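Long-range contact in necrotic enteritis toxin B (Clostridium perfringens, PDB 4I0N), which probably forms pores in target-cell membranes, as a secreted toxin with the alpha-hemolysin fold: residues 45-57 / 116-128. Numbering follows the deposited sequence. Where two conformers were deposited one is given.
Sequences FIEDPHSDKKTAL and NSIGYSIGGNISV
Tyr120 and Asp48 both hold CG anti to the backbone N (chi1 177° and -172°), which carries the phenol out of strand 113-120 to meet the carboxylate on the turn between strands 37-47 and 53-65. Tyr120 OH donates over a short 2.5 Å to the anti lone pair of Asp48 OD2, while Gly123 N reaches the syn lone pair of Asp48 OD2 at 2.7 Å, nearly straight at 170°. An aspartate suits this turn because its other oxygen, OD1, accepts from His50 N in an Asx turn. The type II turn from Ser121 to Gly124 presents the Gly123 amide; at the backbone angles of Gly123 and Gly124 a CB would jam against the preceding carbonyl O. Ile46 gives the ring apolar cover, its CD1 over one face, 4.0 Å from the Tyr120 centroid, and the Thr55 hydroxyl OG1 comes obliquely to Tyr120 CE1 at 3.6 Å. Beyond it, Leu57 CD2 packs against Ile126 CD1 at 4.0 Å. Water 1 donates to both Tyr120 OH and Lys53 O. The arrangement is consistent with the folded prestem of soluble monomers in this family, packed on the beta-sandwich. Two donors on OD2 would probably stabilise an ionised carboxylate, and releasing the prestem from the sandwich would probably require breaking both bonds.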
loop_
_atom_site.group_PDB
_atom_site.type_symbol
_atom_site.label_atom_id
_atom_site.label_comp_id
_atom_site.label_asym_id
_atom_site.label_seq_id
_atom_site.Cartn_x
_atom_site.Cartn_y
_atom_site.Cartn_z
ATOM N N PHE A 45 -16.501 -12.085 8.470
ATOM C CA PHE A 45 -17.296 -13.017 7.663
ATOM C C PHE A 45 -18.742 -12.816 8.012
ATOM O O PHE A 45 -19.078 -12.697 9.205
ATOM C CB PHE A 45 -16.938 -14.478 8.008
ATOM C CG PHE A 45 -15.523 -14.887 7.644
ATOM C CD1 PHE A 45 -15.256 -15.543 6.442
ATOM C CD2 PHE A 45 -14.466 -14.655 8.533
ATOM C CE1 PHE A 45 -13.956 -15.934 6.118
ATOM C CE2 PHE A 45 -13.156 -15.060 8.213
ATOM C CZ PHE A 45 -12.910 -15.698 7.009
ATOM N N ILE A 46 -19.606 -12.811 7.000
ATOM C CA ILE A 46 -21.038 -12.688 7.250
ATOM C C ILE A 46 -21.717 -13.946 6.747
ATOM O O ILE A 46 -21.470 -14.379 5.622
ATOM C CB ILE A 46 -21.676 -11.447 6.553
ATOM C CG1 ILE A 46 -20.980 -10.146 6.973
ATOM C CG2 ILE A 46 -23.159 -11.342 6.873
ATOM C CD1 ILE A 46 -20.140 -9.568 5.880
ATOM N N GLU A 47 -22.534 -14.540 7.607
ATOM C CA GLU A 47 -23.407 -15.643 7.234
ATOM C C GLU A 47 -24.792 -15.021 7.268
ATOM O O GLU A 47 -25.372 -14.817 8.350
ATOM C CB GLU A 47 -23.310 -16.812 8.227
ATOM C CG GLU A 47 -21.939 -17.482 8.288
ATOM C CD GLU A 47 -21.576 -18.258 7.019
ATOM O OE1 GLU A 47 -22.463 -18.518 6.168
ATOM O OE2 GLU A 47 -20.397 -18.639 6.901
ATOM N N ASP A 48 -25.287 -14.710 6.070
ATOM C CA ASP A 48 -26.505 -13.943 5.865
ATOM C C ASP A 48 -27.580 -14.848 5.252
ATOM O O ASP A 48 -27.445 -15.274 4.103
ATOM C CB ASP A 48 -26.175 -12.759 4.937
ATOM C CG ASP A 48 -27.319 -11.766 4.789
ATOM O OD1 ASP A 48 -28.432 -12.017 5.286
ATOM O OD2 ASP A 48 -27.083 -10.693 4.161
ATOM N N PRO A 49 -28.655 -15.147 6.017
ATOM C CA PRO A 49 -29.801 -15.940 5.516
ATOM C C PRO A 49 -30.603 -15.226 4.429
ATOM O O PRO A 49 -31.499 -15.834 3.826
ATOM C CB PRO A 49 -30.698 -16.119 6.758
ATOM C CG PRO A 49 -29.929 -15.567 7.930
ATOM C CD PRO A 49 -28.872 -14.651 7.383
ATOM N N HIS A 50 -30.299 -13.946 4.214
ATOM C CA HIS A 50 -31.021 -13.093 3.262
ATOM C C HIS A 50 -30.223 -12.830 1.979
ATOM O O HIS A 50 -30.668 -12.100 1.103
ATOM C CB HIS A 50 -31.385 -11.779 3.957
ATOM C CG HIS A 50 -32.095 -11.988 5.260
ATOM N ND1 HIS A 50 -33.407 -12.404 5.331
ATOM C CD2 HIS A 50 -31.659 -11.903 6.542
ATOM C CE1 HIS A 50 -33.760 -12.539 6.598
ATOM N NE2 HIS A 50 -32.716 -12.248 7.353
ATOM N N SER A 51 -29.054 -13.449 1.878
ATOM C CA SER A 51 -28.240 -13.370 0.663
ATOM C C SER A 51 -28.040 -14.757 0.052
ATOM O O SER A 51 -27.980 -15.743 0.771
ATOM C CB SER A 51 -26.892 -12.734 0.980
ATOM O OG SER A 51 -26.052 -12.738 -0.165
ATOM N N ASP A 52 -27.902 -14.846 -1.269
ATOM C CA ASP A 52 -27.640 -16.160 -1.867
ATOM C C ASP A 52 -26.148 -16.503 -2.034
ATOM O O ASP A 52 -25.810 -17.600 -2.486
ATOM C CB ASP A 52 -28.452 -16.397 -3.157
ATOM C CG ASP A 52 -28.275 -15.293 -4.178
ATOM O OD1 ASP A 52 -27.164 -14.752 -4.281
ATOM O OD2 ASP A 52 -29.267 -14.966 -4.880
ATOM N N LYS A 53 -25.271 -15.585 -1.619
ATOM C CA LYS A 53 -23.836 -15.860 -1.527
ATOM C C LYS A 53 -23.320 -15.593 -0.101
ATOM O O LYS A 53 -24.100 -15.187 0.782
ATOM C CB LYS A 53 -23.057 -15.037 -2.562
ATOM C CG LYS A 53 -23.427 -15.370 -4.027
ATOM C CD LYS A 53 -22.552 -14.635 -5.043
ATOM C CE LYS A 53 -21.227 -15.350 -5.293
ATOM N NZ LYS A 53 -21.345 -16.663 -6.007
ATOM N N LYS A 54 -22.024 -15.841 0.119
ATOM C CA LYS A 54 -21.347 -15.529 1.392
ATOM C C LYS A 54 -20.404 -14.394 1.110
ATOM O O LYS A 54 -19.842 -14.343 0.027
ATOM C CB LYS A 54 -20.408 -16.664 1.828
ATOM C CG LYS A 54 -21.022 -17.900 2.301
ATOM C CD LYS A 54 -20.017 -18.654 3.091
ATOM C CE LYS A 54 -19.185 -19.585 2.274
ATOM N NZ LYS A 54 -19.032 -20.830 3.090
ATOM N N THR A 55 -20.173 -13.539 2.104
ATOM C CA THR A 55 -19.278 -12.394 1.948
ATOM C C THR A 55 -18.317 -12.264 3.124
ATOM O O THR A 55 -18.677 -12.527 4.266
ATOM C CB THR A 55 -20.092 -11.077 1.825
ATOM O OG1 THR A 55 -21.013 -11.195 0.731
ATOM C CG2 THR A 55 -19.159 -9.855 1.619
ATOM N N ALA A 56 -17.082 -11.874 2.838
ATOM C CA ALA A 56 -16.169 -11.478 3.898
ATOM C C ALA A 56 -15.640 -10.091 3.552
ATOM O O ALA A 56 -15.231 -9.864 2.427
ATOM C CB ALA A 56 -15.029 -12.455 4.011
ATOM N N LEU A 57 -15.650 -9.176 4.510
ATOM C CA LEU A 57 -14.980 -7.888 4.346
ATOM C C LEU A 57 -13.575 -8.087 4.915
ATOM O O LEU A 57 -13.425 -8.578 6.036
ATOM C CB LEU A 57 -15.703 -6.790 5.137
ATOM C CG LEU A 57 -17.120 -6.383 4.701
ATOM C CD1 LEU A 57 -17.557 -5.159 5.474
ATOM C CD2 LEU A 57 -17.190 -6.081 3.212
ATOM N N ASN A 116 -11.615 6.015 3.601
ATOM C CA ASN A 116 -12.936 5.636 3.068
ATOM C C ASN A 116 -13.418 4.375 3.734
ATOM O O ASN A 116 -12.730 3.794 4.580
ATOM C CB ASN A 116 -12.951 5.480 1.539
ATOM C CG ASN A 116 -14.369 5.617 0.926
ATOM O OD1 ASN A 116 -15.357 5.956 1.605
ATOM N ND2 ASN A 116 -14.459 5.355 -0.367
ATOM N N SER A 117 -14.661 4.017 3.427
ATOM C CA SER A 117 -15.275 2.862 4.049
ATOM C C SER A 117 -15.946 1.993 3.008
ATOM O O SER A 117 -16.411 2.489 1.968
ATOM C CB SER A 117 -16.299 3.283 5.098
ATOM O OG SER A 117 -16.812 2.137 5.750
ATOM N N ILE A 118 -15.958 0.690 3.281
ATOM C CA ILE A 118 -16.681 -0.277 2.460
ATOM C C ILE A 118 -17.697 -0.920 3.392
ATOM O O ILE A 118 -17.348 -1.352 4.475
ATOM C CB ILE A 118 -15.713 -1.323 1.790
ATOM C CG1 ILE A 118 -16.480 -2.346 0.944
ATOM C CG2 ILE A 118 -14.781 -1.991 2.818
ATOM C CD1 ILE A 118 -15.586 -2.986 -0.125
ATOM N N GLY A 119 -18.947 -0.976 2.966
ATOM C CA GLY A 119 -20.023 -1.416 3.850
ATOM C C GLY A 119 -20.763 -2.610 3.277
ATOM O O GLY A 119 -20.825 -2.791 2.049
ATOM N N TYR A 120 -21.309 -3.427 4.181
ATOM C CA TYR A 120 -22.128 -4.570 3.802
ATOM C C TYR A 120 -23.541 -4.347 4.312
ATOM O O TYR A 120 -23.738 -4.032 5.482
ATOM C CB TYR A 120 -21.552 -5.877 4.373
ATOM C CG TYR A 120 -22.418 -7.076 4.060
ATOM C CD1 TYR A 120 -22.216 -7.810 2.894
ATOM C CD2 TYR A 120 -23.448 -7.470 4.915
ATOM C CE1 TYR A 120 -23.017 -8.902 2.582
ATOM C CE2 TYR A 120 -24.264 -8.559 4.608
ATOM C CZ TYR A 120 -24.035 -9.272 3.439
ATOM O OH TYR A 120 -24.813 -10.356 3.117
ATOM N N SER A 121 -24.517 -4.517 3.432
ATOM C CA SER A 121 -25.921 -4.473 3.825
ATOM C C SER A 121 -26.518 -5.866 3.811
ATOM O O SER A 121 -26.270 -6.640 2.884
ATOM C CB SER A 121 -26.714 -3.598 2.869
ATOM O OG SER A 121 -26.265 -2.263 2.951
ATOM N N ILE A 122 -27.308 -6.176 4.836
ATOM C CA ILE A 122 -27.998 -7.473 4.897
ATOM C C ILE A 122 -28.786 -7.632 3.592
ATOM O O ILE A 122 -29.436 -6.689 3.130
ATOM C CB ILE A 122 -28.875 -7.602 6.177
ATOM C CG1 ILE A 122 -27.954 -7.754 7.402
ATOM C CG2 ILE A 122 -29.838 -8.807 6.074
ATOM C CD1 ILE A 122 -28.584 -7.407 8.740
ATOM N N GLY A 123 -28.661 -8.798 2.965
ATOM C CA GLY A 123 -29.207 -9.010 1.629
ATOM C C GLY A 123 -28.102 -9.116 0.596
ATOM O O GLY A 123 -28.310 -9.648 -0.497
ATOM N N GLY A 124 -26.928 -8.596 0.940
ATOM C CA GLY A 124 -25.725 -8.784 0.129
ATOM C C GLY A 124 -25.124 -7.580 -0.566
ATOM O O GLY A 124 -24.044 -7.685 -1.158
ATOM N N ASN A 125 -25.797 -6.432 -0.505
ATOM C CA ASN A 125 -25.299 -5.234 -1.189
ATOM C C ASN A 125 -23.998 -4.709 -0.572
ATOM O O ASN A 125 -23.878 -4.598 0.650
ATOM C CB ASN A 125 -26.363 -4.131 -1.241
ATOM C CG ASN A 125 -27.507 -4.451 -2.198
ATOM O OD1 ASN A 125 -27.396 -5.324 -3.069
ATOM N ND2 ASN A 125 -28.620 -3.741 -2.040
ATOM N N ILE A 126 -23.033 -4.397 -1.432
ATOM C CA ILE A 126 -21.726 -3.870 -1.015
ATOM C C ILE A 126 -21.591 -2.430 -1.514
ATOM O O ILE A 126 -21.806 -2.147 -2.701
ATOM C CB ILE A 126 -20.550 -4.744 -1.560
ATOM C CG1 ILE A 126 -20.624 -6.165 -0.990
ATOM C CG2 ILE A 126 -19.182 -4.096 -1.261
ATOM C CD1 ILE A 126 -20.132 -6.270 0.439
ATOM N N SER A 127 -21.254 -1.527 -0.601
ATOM C CA SER A 127 -21.180 -0.106 -0.920
ATOM C C SER A 127 -19.811 0.480 -0.576
ATOM O O SER A 127 -19.202 0.088 0.418
ATOM C CB SER A 127 -22.265 0.662 -0.180
ATOM O OG SER A 127 -22.191 2.036 -0.543
ATOM N N VAL A 128 -19.346 1.425 -1.396
ATOM C CA VAL A 128 -18.060 2.103 -1.161
ATOM C C VAL A 128 -18.169 3.639 -1.129
ATOM O O VAL A 128 -17.127 4.326 -1.158
ATOM C CB VAL A 128 -16.957 1.675 -2.199
ATOM C CG1 VAL A 128 -16.595 0.199 -2.019
ATOM C CG2 VAL A 128 -17.374 1.971 -3.637
HETATM O O HOH W 1 -23.362 -12.570 2.338
#